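Local coordinates for ribosomal RNA processing protein 6 (Trypanosoma brucei brucei, PDB 4NLC) that probably degrades and processes RNA from the 3' end as the catalytic core of an exosome-associated 3'-5' exoribonuclease, at residues C69-L83 / T118-M132. The protein carries 1 engineered substitution. Numbering follows the deposited sequence.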
loop_
_atom_site.group_PDB
_atom_site.type_symbol
_atom_site.label_atom_id
_atom_site.label_comp_id
_atom_site.label_asym_id
_atom_site.label_seq_id
_atom_site.Cartn_x
_atom_site.Cartn_y
_atom_site.Cartn_z
ATOM N N CYS A 69 27.948 -2.929 2.867
ATOM C CA CYS A 69 27.101 -2.030 2.076
ATOM C C CYS A 69 26.614 -0.914 2.979
ATOM O O CYS A 69 26.044 -1.221 4.037
ATOM C CB CYS A 69 25.924 -2.777 1.444
ATOM S SG CYS A 69 24.775 -1.709 0.534
ATOM N N PRO A 70 26.777 0.372 2.580
ATOM C CA PRO A 70 26.268 1.457 3.432
ATOM C C PRO A 70 24.751 1.406 3.477
ATOM O O PRO A 70 24.087 1.113 2.466
ATOM C CB PRO A 70 26.781 2.736 2.754
ATOM C CG PRO A 70 27.807 2.298 1.777
ATOM C CD PRO A 70 27.421 0.911 1.365
ATOM N N LEU A 71 24.219 1.576 4.684
ATOM C CA LEU A 71 22.780 1.644 4.942
ATOM C C LEU A 71 22.519 2.932 5.717
ATOM O O LEU A 71 23.144 3.157 6.762
ATOM C CB LEU A 71 22.294 0.416 5.733
ATOM C CG LEU A 71 20.841 0.451 6.271
ATOM C CD1 LEU A 71 19.792 0.587 5.139
ATOM C CD2 LEU A 71 20.556 -0.774 7.125
ATOM N N THR A 72 21.619 3.785 5.204
ATOM C CA THR A 72 21.265 5.043 5.876
ATOM C C THR A 72 19.781 5.053 6.221
ATOM O O THR A 72 18.941 4.710 5.384
ATOM C CB THR A 72 21.692 6.256 5.045
ATOM O OG1 THR A 72 23.085 6.150 4.751
ATOM C CG2 THR A 72 21.372 7.610 5.736
ATOM N N PHE A 73 19.477 5.398 7.475
ATOM C CA PHE A 73 18.112 5.508 7.959
ATOM C C PHE A 73 17.767 6.988 7.894
ATOM O O PHE A 73 18.434 7.790 8.525
ATOM C CB PHE A 73 17.951 4.917 9.375
ATOM C CG PHE A 73 16.511 4.990 9.843
ATOM C CD1 PHE A 73 15.547 4.141 9.318
ATOM C CD2 PHE A 73 16.115 5.937 10.778
ATOM C CE1 PHE A 73 14.205 4.240 9.717
ATOM C CE2 PHE A 73 14.776 6.032 11.178
ATOM C CZ PHE A 73 13.832 5.189 10.641
ATOM N N VAL A 74 16.764 7.349 7.075
ATOM C CA VAL A 74 16.381 8.734 6.815
ATOM C C VAL A 74 15.080 9.048 7.553
ATOM O O VAL A 74 14.047 8.417 7.280
ATOM C CB VAL A 74 16.250 8.984 5.273
ATOM C CG1 VAL A 74 15.658 10.367 4.981
ATOM C CG2 VAL A 74 17.576 8.772 4.541
ATOM N N ASP A 75 15.128 10.031 8.485
ATOM C CA ASP A 75 13.934 10.376 9.232
ATOM C C ASP A 75 13.798 11.864 9.502
ATOM O O ASP A 75 12.976 12.256 10.342
ATOM C CB ASP A 75 13.794 9.531 10.525
ATOM C CG ASP A 75 14.802 9.782 11.634
ATOM O OD1 ASP A 75 15.850 10.423 11.362
ATOM O OD2 ASP A 75 14.577 9.273 12.767
ATOM N N THR A 76 14.550 12.705 8.761
ATOM C CA THR A 76 14.403 14.182 8.838
ATOM C C THR A 76 14.262 14.728 7.416
ATOM O O THR A 76 14.618 14.008 6.466
ATOM C CB THR A 76 15.544 14.882 9.598
ATOM O OG1 THR A 76 16.750 14.771 8.854
ATOM C CG2 THR A 76 15.723 14.372 11.005
ATOM N N VAL A 77 13.751 15.983 7.269
ATOM C CA VAL A 77 13.547 16.666 5.978
ATOM C C VAL A 77 14.876 16.821 5.248
ATOM O O VAL A 77 14.942 16.485 4.078
ATOM C CB VAL A 77 12.829 18.047 6.076
ATOM C CG1 VAL A 77 12.465 18.593 4.684
ATOM C CG2 VAL A 77 11.589 17.971 6.938
ATOM N N GLU A 78 15.913 17.350 5.935
ATOM C CA GLU A 78 17.280 17.604 5.419
ATOM C C GLU A 78 17.903 16.307 4.913
ATOM O O GLU A 78 18.542 16.316 3.867
ATOM C CB GLU A 78 18.218 18.209 6.502
ATOM C CG GLU A 78 17.545 19.057 7.565
ATOM C CD GLU A 78 16.933 18.288 8.722
ATOM O OE1 GLU A 78 15.692 18.357 8.868
ATOM O OE2 GLU A 78 17.684 17.667 9.511
ATOM N N ASP A 79 17.722 15.203 5.644
ATOM C CA ASP A 79 18.237 13.890 5.232
ATOM C C ASP A 79 17.485 13.325 4.037
ATOM O O ASP A 79 18.087 12.639 3.218
ATOM C CB ASP A 79 18.296 12.918 6.403
ATOM C CG ASP A 79 19.440 13.275 7.340
ATOM O OD1 ASP A 79 20.511 13.711 6.840
ATOM O OD2 ASP A 79 19.250 13.181 8.569
ATOM N N LEU A 80 16.196 13.664 3.911
ATOM C CA LEU A 80 15.357 13.274 2.779
ATOM C C LEU A 80 15.806 14.022 1.512
ATOM O O LEU A 80 15.912 13.411 0.443
ATOM C CB LEU A 80 13.864 13.525 3.085
ATOM C CG LEU A 80 12.862 13.140 1.998
ATOM C CD1 LEU A 80 12.988 11.649 1.625
ATOM C CD2 LEU A 80 11.430 13.485 2.423
ATOM N N GLU A 81 16.069 15.332 1.643
ATOM C CA GLU A 81 16.542 16.187 0.552
ATOM C C GLU A 81 17.919 15.732 0.087
ATOM O O GLU A 81 18.142 15.658 -1.119
ATOM C CB GLU A 81 16.604 17.664 0.995
ATOM C CG GLU A 81 15.227 18.244 1.244
ATOM C CD GLU A 81 15.211 19.661 1.769
ATOM O OE1 GLU A 81 15.922 19.944 2.760
ATOM O OE2 GLU A 81 14.452 20.480 1.210
ATOM N N ALA A 82 18.845 15.428 1.043
ATOM C CA ALA A 82 20.180 14.928 0.714
ATOM C C ALA A 82 20.039 13.614 -0.084
ATOM O O ALA A 82 20.744 13.414 -1.077
ATOM C CB ALA A 82 21.008 14.692 1.984
ATOM N N LEU A 83 19.099 12.749 0.330
ATOM C CA LEU A 83 18.838 11.473 -0.348
ATOM C C LEU A 83 18.305 11.706 -1.800
ATOM O O LEU A 83 18.792 11.085 -2.732
ATOM C CB LEU A 83 17.867 10.607 0.479
ATOM C CG LEU A 83 17.142 9.480 -0.287
ATOM C CD1 LEU A 83 18.127 8.403 -0.797
ATOM C CD2 LEU A 83 16.067 8.872 0.543
ATOM N N THR A 118 25.220 1.422 -5.221
ATOM C CA THR A 118 26.308 1.600 -4.239
ATOM C C THR A 118 25.876 1.612 -2.773
ATOM O O THR A 118 26.734 1.553 -1.886
ATOM C CB THR A 118 27.114 2.881 -4.572
ATOM O OG1 THR A 118 26.218 3.980 -4.845
ATOM C CG2 THR A 118 28.071 2.670 -5.722
ATOM N N GLN A 119 24.562 1.714 -2.509
ATOM C CA GLN A 119 24.078 1.792 -1.140
ATOM C C GLN A 119 22.571 1.620 -1.012
ATOM O O GLN A 119 21.839 1.692 -2.007
ATOM C CB GLN A 119 24.525 3.123 -0.496
ATOM C CG GLN A 119 23.981 4.344 -1.204
ATOM C CD GLN A 119 24.550 5.616 -0.645
ATOM O OE1 GLN A 119 24.958 6.507 -1.393
ATOM N NE2 GLN A 119 24.519 5.766 0.669
ATOM N N ASP A 120 22.124 1.433 0.244
ATOM C CA ASP A 120 20.734 1.251 0.608
ATOM C C ASP A 120 20.255 2.394 1.499
ATOM O O ASP A 120 21.047 2.973 2.234
ATOM C CB ASP A 120 20.574 -0.101 1.349
ATOM C CG ASP A 120 20.958 -1.331 0.543
ATOM O OD1 ASP A 120 20.815 -1.301 -0.700
ATOM O OD2 ASP A 120 21.377 -2.326 1.152
ATOM N N PHE A 121 18.945 2.684 1.457
ATOM C CA PHE A 121 18.295 3.707 2.259
ATOM C C PHE A 121 16.979 3.178 2.786
ATOM O O PHE A 121 16.338 2.345 2.142
ATOM C CB PHE A 121 18.034 4.971 1.436
ATOM C CG PHE A 121 19.283 5.637 0.908
ATOM C CD1 PHE A 121 19.998 6.541 1.696
ATOM C CD2 PHE A 121 19.752 5.360 -0.378
ATOM C CE1 PHE A 121 21.148 7.167 1.205
ATOM C CE2 PHE A 121 20.896 5.994 -0.874
ATOM C CZ PHE A 121 21.573 6.911 -0.082
ATOM N N ILE A 122 16.614 3.619 3.981
ATOM C CA ILE A 122 15.326 3.317 4.617
ATOM C C ILE A 122 14.764 4.650 5.013
ATOM O O ILE A 122 15.423 5.382 5.747
ATOM C CB ILE A 122 15.371 2.295 5.786
ATOM C CG1 ILE A 122 15.685 0.885 5.263
ATOM C CG2 ILE A 122 14.046 2.295 6.572
ATOM C CD1 ILE A 122 16.124 -0.114 6.356
ATOM N N VAL A 123 13.595 4.998 4.443
ATOM C CA VAL A 123 12.927 6.258 4.683
ATOM C C VAL A 123 11.761 6.122 5.660
ATOM O O VAL A 123 10.826 5.380 5.419
ATOM C CB VAL A 123 12.516 6.994 3.367
ATOM C CG1 VAL A 123 11.908 8.371 3.667
ATOM C CG2 VAL A 123 13.727 7.149 2.459
ATOM N N ASP A 124 11.791 6.930 6.725
ATOM C CA ASP A 124 10.691 6.945 7.663
ATOM C C ASP A 124 9.554 7.855 7.182
ATOM O O ASP A 124 9.501 9.036 7.522
ATOM C CB ASP A 124 11.164 7.262 9.089
ATOM C CG ASP A 124 10.094 7.071 10.135
ATOM O OD1 ASP A 124 8.890 7.084 9.770
ATOM O OD2 ASP A 124 10.445 6.961 11.320
ATOM N N CYS A 125 8.640 7.255 6.387
ATOM C CA CYS A 125 7.375 7.761 5.812
ATOM C C CYS A 125 6.453 8.341 6.826
ATOM O O CYS A 125 5.473 8.956 6.420
ATOM C CB CYS A 125 6.639 6.630 5.105
ATOM S SG CYS A 125 7.385 6.129 3.579
ATOM N N LEU A 126 6.591 7.944 8.081
ATOM C CA LEU A 126 5.731 8.450 9.118
ATOM C C LEU A 126 6.273 9.772 9.606
ATOM O O LEU A 126 5.555 10.760 9.615
ATOM C CB LEU A 126 5.583 7.441 10.272
ATOM C CG LEU A 126 4.729 6.208 9.973
ATOM C CD1 LEU A 126 4.725 5.230 11.165
ATOM C CD2 LEU A 126 3.308 6.604 9.564
ATOM N N LYS A 127 7.552 9.796 9.964
ATOM C CA LYS A 127 8.225 10.983 10.470
ATOM C C LYS A 127 8.340 12.071 9.410
ATOM O O LYS A 127 8.239 13.240 9.761
ATOM C CB LYS A 127 9.601 10.626 11.064
ATOM C CG LYS A 127 10.103 11.703 12.005
ATOM C CD LYS A 127 10.697 11.168 13.284
ATOM C CE LYS A 127 11.282 12.289 14.106
ATOM N NZ LYS A 127 10.277 13.351 14.401
ATOM N N VAL A 128 8.533 11.710 8.127
ATOM C CA VAL A 128 8.645 12.738 7.067
ATOM C C VAL A 128 7.451 12.662 6.078
ATOM O O VAL A 128 7.558 13.145 4.947
ATOM C CB VAL A 128 10.044 12.777 6.356
ATOM C CG1 VAL A 128 11.155 13.042 7.365
ATOM C CG2 VAL A 128 10.331 11.509 5.571
ATOM N N ARG A 129 6.282 12.134 6.554
ATOM C CA ARG A 129 5.041 12.021 5.779
ATOM C C ARG A 129 4.713 13.284 5.013
ATOM O O ARG A 129 4.480 13.214 3.806
ATOM C CB ARG A 129 3.848 11.639 6.675
ATOM C CG ARG A 129 2.541 11.424 5.898
ATOM C CD ARG A 129 1.423 11.081 6.862
ATOM N NE ARG A 129 0.090 11.203 6.272
ATOM C CZ ARG A 129 -0.498 10.248 5.557
ATOM N NH1 ARG A 129 0.125 9.093 5.334
ATOM N NH2 ARG A 129 -1.712 10.435 5.063
ATOM N N ALA A 130 4.718 14.437 5.715
ATOM C CA ALA A 130 4.381 15.759 5.180
ATOM C C ALA A 130 5.385 16.275 4.141
ATOM O O ALA A 130 5.062 17.199 3.401
ATOM C CB ALA A 130 4.277 16.762 6.323
ATOM N N ASN A 131 6.592 15.676 4.084
ATOM C CA ASN A 131 7.683 16.118 3.210
ATOM C C ASN A 131 8.000 15.187 2.054
ATOM O O ASN A 131 8.929 15.464 1.289
ATOM C CB ASN A 131 8.951 16.309 4.077
ATOM C CG ASN A 131 8.651 16.976 5.400
ATOM O OD1 ASN A 131 8.602 16.342 6.460
ATOM N ND2 ASN A 131 8.325 18.241 5.346
ATOM N N MET A 132 7.272 14.073 1.934
ATOM C CA MET A 132 7.553 13.067 0.902
ATOM C C MET A 132 7.405 13.601 -0.540
ATOM O O MET A 132 8.043 13.072 -1.449
ATOM C CB MET A 132 6.725 11.801 1.126
ATOM C CG MET A 132 7.178 10.979 2.322
ATOM S SD MET A 132 8.871 10.375 2.184
ATOM C CE MET A 132 8.628 9.029 1.020
HETATM O O HOH W 1 23.360 4.278 2.781
HETATM O O HOH W 2 12.443 7.368 13.013
#
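L83 sets CD1 squarely on the ring of F121, 3.4 Å from the ring centroid and 9° off its normal, a CH-pi contact from helix 77-87 to the strand beneath. The other methyl, CD2, presses on V123 CG2 at 3.5 Å, a tight pair, so one leucine spans both aromatic and valine. On the opposite face of F121, toward the rim, lies a water that joins T72 OG1, Q119 NE2 and D120 O; T72 runs alongside the ring, its CB 3.8 Å from F121 CD1. L80 crosses V123 at about a right angle, while its CD2 reaches V128, the N131 carbonyl and the M132 sulfur.

Across the sheet, F73 has CG anti to the backbone N (chi1 -178°), which swings the ring out to the neighbouring strand, edge first against I122 CG2, 3.6 Å from CD1; CZ meets D124 CB obliquely at 3.7 Å. D124 OD1 accepts from L126 N, an Asx turn, and also from K127 N, which makes it an Asx motif, whereas OD2 forms a salt bridge with R209 and shares a water with D75 OD2.

Five backbone hydrogen bonds, from D120 N to P70 O through D124 N to V74 O, zip 71-74 parallel to 120-123. Strand 71-74 is an outermost strand of the mixed sheet of the RNase H-like exonuclease domain, with helix 77-87 covering the F121 face, helix 213-224 packing on L71 and I122, and strand 108-115 flanking 120-123 beyond.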